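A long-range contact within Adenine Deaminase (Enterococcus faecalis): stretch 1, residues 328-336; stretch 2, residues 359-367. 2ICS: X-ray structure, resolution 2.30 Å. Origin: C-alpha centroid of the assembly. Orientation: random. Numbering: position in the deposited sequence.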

# COMPACT_ATOMS: atom_id res chain seq x y z
N ASP A 328 6.48 13.30 10.72
CA ASP A 328 5.20 13.16 11.39
C ASP A 328 5.25 12.05 12.43
O ASP A 328 5.86 11.00 12.21
N ALA A 329 4.61 12.29 13.57
CA ALA A 329 4.58 11.32 14.65
C ALA A 329 3.55 10.22 14.43
O ALA A 329 2.49 10.19 15.07
N ASP A 330 3.85 9.32 13.50
CA ASP A 330 3.00 8.17 13.21
C ASP A 330 3.85 6.95 13.53
O ASP A 330 4.95 6.80 13.01
N LEU A 331 3.34 6.08 14.39
CA LEU A 331 4.07 4.88 14.78
C LEU A 331 3.15 3.70 14.98
O LEU A 331 1.97 3.85 15.29
N THR A 332 3.70 2.51 14.81
CA THR A 332 2.95 1.30 15.01
C THR A 332 3.76 0.51 16.04
O THR A 332 4.97 0.34 15.89
N ILE A 333 3.07 0.08 17.09
CA ILE A 333 3.69 -0.67 18.17
C ILE A 333 3.06 -2.06 18.10
O ILE A 333 1.83 -2.20 18.09
N PHE A 334 3.90 -3.08 18.04
CA PHE A 334 3.41 -4.44 17.86
C PHE A 334 4.27 -5.53 18.48
O PHE A 334 5.34 -5.27 19.03
N THR A 335 3.78 -6.76 18.35
CA THR A 335 4.47 -7.94 18.84
C THR A 335 4.55 -8.93 17.69
O THR A 335 3.77 -8.87 16.75
N ILE A 336 5.51 -9.84 17.79
CA ILE A 336 5.70 -10.89 16.80
C ILE A 336 5.80 -12.17 17.63
O ILE A 336 6.65 -12.27 18.51
N PRO A 359 -0.43 -5.62 15.91
CA PRO A 359 -0.29 -4.27 16.46
C PRO A 359 -1.05 -4.19 17.78
O PRO A 359 -2.16 -4.71 17.89
N ILE A 360 -0.46 -3.55 18.79
CA ILE A 360 -1.14 -3.43 20.07
C ILE A 360 -1.43 -1.97 20.38
O ILE A 360 -2.32 -1.66 21.17
N LYS A 361 -0.67 -1.08 19.75
CA LYS A 361 -0.86 0.36 19.91
C LYS A 361 -0.54 1.04 18.60
O LYS A 361 0.37 0.63 17.88
N THR A 362 -1.30 2.08 18.28
CA THR A 362 -1.09 2.81 17.04
C THR A 362 -1.13 4.30 17.34
O THR A 362 -2.10 4.80 17.91
N ILE A 363 -0.08 5.00 16.96
CA ILE A 363 0.00 6.43 17.19
C ILE A 363 -0.11 7.15 15.86
O ILE A 363 0.57 6.80 14.89
N ILE A 364 -0.97 8.16 15.83
CA ILE A 364 -1.19 8.94 14.62
C ILE A 364 -1.13 10.42 14.94
O ILE A 364 -1.89 10.92 15.77
N GLY A 365 -0.21 11.12 14.27
CA GLY A 365 -0.04 12.54 14.49
C GLY A 365 0.17 12.86 15.95
O GLY A 365 -0.22 13.93 16.43
N GLY A 366 0.76 11.92 16.69
CA GLY A 366 1.00 12.14 18.10
C GLY A 366 -0.11 11.64 19.01
O GLY A 366 0.06 11.62 20.23
N GLN A 367 -1.24 11.25 18.43
CA GLN A 367 -2.36 10.74 19.21
C GLN A 367 -2.22 9.23 19.36
O GLN A 367 -1.82 8.54 18.42

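Strands 331-336 and 359-364 run antiparallel as neighbours in one sheet, so their side chains meet flank to flank, alternating between the two faces. L331, I333, K361 and I363 share one face; T332, T362, F334 and P359 share the other.

I333 covers the most surface in this contact. It adopts the m,t rotamer, the extended form that beta-branched isoleucine takes readily in a strand, and its two branches reach different neighbours. CD1 extends to CD1 of I363, 4.2 Å away, while CG2 lies 4.1 Å from CG1 of I360. Its CB is also 3.8 Å from CB of K361, its bridge partner. K361 (chi1 -83°, m) contributes the aliphatic base of its chain here and carries its amine away from stretch 1, an arrangement that suits a long residue with a partly exposed position.

I363, second in covered area, repeats the m,t rotamer. Besides meeting I333, it faces L331 across a hydrogen-bonded pair, with the two CB atoms 4.3 Å apart, and its CG2 rests 3.7 Å from the carbonyl O of A329. L331 takes the m,p rotamer. Together these three buried aliphatic residues make a continuous apolar patch, with no polar group to satisfy on their side chains.

I360 is third. It sits at a beta bulge, where the register shifts by one residue and both I360 N and K361 N donate to I333 O, at 2.7 and 3.2 Å. Its CB points sideways, and chi1 is p rather than m, with chi2 t. Besides touching I333, it places CG2 4.2 Å from CG2 of T335. Beside the bulge, P359 needs no amide donor: it pairs with F334 at a non-hydrogen-bonded position, its CA 3.6 Å from F334 CB. The phenyl ring of F334 (chi1 p) leads away from stretch 2.

On the same face as P359, T332 and T362 are both m. The CG2 methyl of T332 approaches P359 CB at 4.2 Å, and both threonine hydroxyls find hydrogen bonds elsewhere in the structure.

The polar side-chain contact lies at the turn. D330 (chi1 m) starts sideways, but its end comes nearer, and OD1 accepts a 2.7 Å hydrogen bond from G365 N; OD2 is satisfied elsewhere. G365 and G366 occupy the middle of a type I' turn, whose positive phi angles favour glycine. At G366 a CB would be jammed against the preceding carbonyl O, and the small A329 lies close by.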

# COMPACT_ATOMS: atom_id res chain seq x y z
CB ASP A 328 4.09 12.89 10.38
CG ASP A 328 3.80 14.11 9.50
OD1 ASP A 328 4.28 15.21 9.83
OD2 ASP A 328 3.07 13.97 8.49
CB ALA A 329 4.33 12.03 15.98
CB ASP A 330 2.59 8.12 11.73
CG ASP A 330 1.71 9.28 11.32
OD1 ASP A 330 1.11 9.93 12.20
OD2 ASP A 330 1.61 9.53 10.10
CB LEU A 331 4.83 5.11 16.10
CG LEU A 331 5.92 6.18 16.20
CD1 LEU A 331 5.29 7.57 16.26
CD2 LEU A 331 6.72 5.92 17.47
CB THR A 332 2.80 0.49 13.71
OG1 THR A 332 2.12 1.29 12.73
CG2 THR A 332 1.99 -0.78 13.96
CB ILE A 333 3.40 0.02 19.52
CG1 ILE A 333 3.90 1.47 19.43
CG2 ILE A 333 4.09 -0.70 20.65
CD1 ILE A 333 3.70 2.29 20.69
CB PHE A 334 3.31 -4.70 16.36
CG PHE A 334 4.61 -4.50 15.63
CD1 PHE A 334 5.50 -5.56 15.46
CD2 PHE A 334 4.98 -3.23 15.18
CE1 PHE A 334 6.75 -5.35 14.85
CE2 PHE A 334 6.22 -3.02 14.57
CZ PHE A 334 7.10 -4.08 14.41
CB THR A 335 3.71 -8.64 19.99
OG1 THR A 335 2.43 -9.07 19.51
CG2 THR A 335 3.53 -7.71 21.18
CB ILE A 336 7.00 -10.69 15.99
CG1 ILE A 336 6.91 -9.40 15.17
CG2 ILE A 336 7.24 -11.88 15.07
CD1 ILE A 336 8.15 -9.09 14.37
CB PRO A 359 -0.93 -3.40 15.38
CG PRO A 359 -2.02 -4.28 14.86
CD PRO A 359 -1.32 -5.62 14.74
CB ILE A 360 -0.31 -4.04 21.22
CG1 ILE A 360 1.03 -3.31 21.35
CG2 ILE A 360 -0.10 -5.53 20.98
CD1 ILE A 360 1.87 -3.80 22.52
CB LYS A 361 0.04 0.93 21.01
CG LYS A 361 -0.51 0.79 22.42
CD LYS A 361 0.29 1.63 23.41
CE LYS A 361 -0.36 1.62 24.79
NZ LYS A 361 -0.47 0.25 25.35
CB THR A 362 -2.16 2.44 15.99
OG1 THR A 362 -2.17 1.02 15.79
CG2 THR A 362 -1.87 3.13 14.67
CB ILE A 363 1.34 6.81 17.85
CG1 ILE A 363 1.49 6.04 19.17
CG2 ILE A 363 1.39 8.31 18.10
CD1 ILE A 363 2.78 6.30 19.87
CB ILE A 364 -2.58 8.63 14.02
CG1 ILE A 364 -2.72 7.13 13.76
CG2 ILE A 364 -2.79 9.45 12.75
CD1 ILE A 364 -4.03 6.72 13.09
CB GLN A 367 -3.70 11.07 18.54
CG GLN A 367 -3.98 12.56 18.39
CD GLN A 367 -3.91 13.30 19.71
OE1 GLN A 367 -4.61 12.95 20.67
NE2 GLN A 367 -3.08 14.33 19.77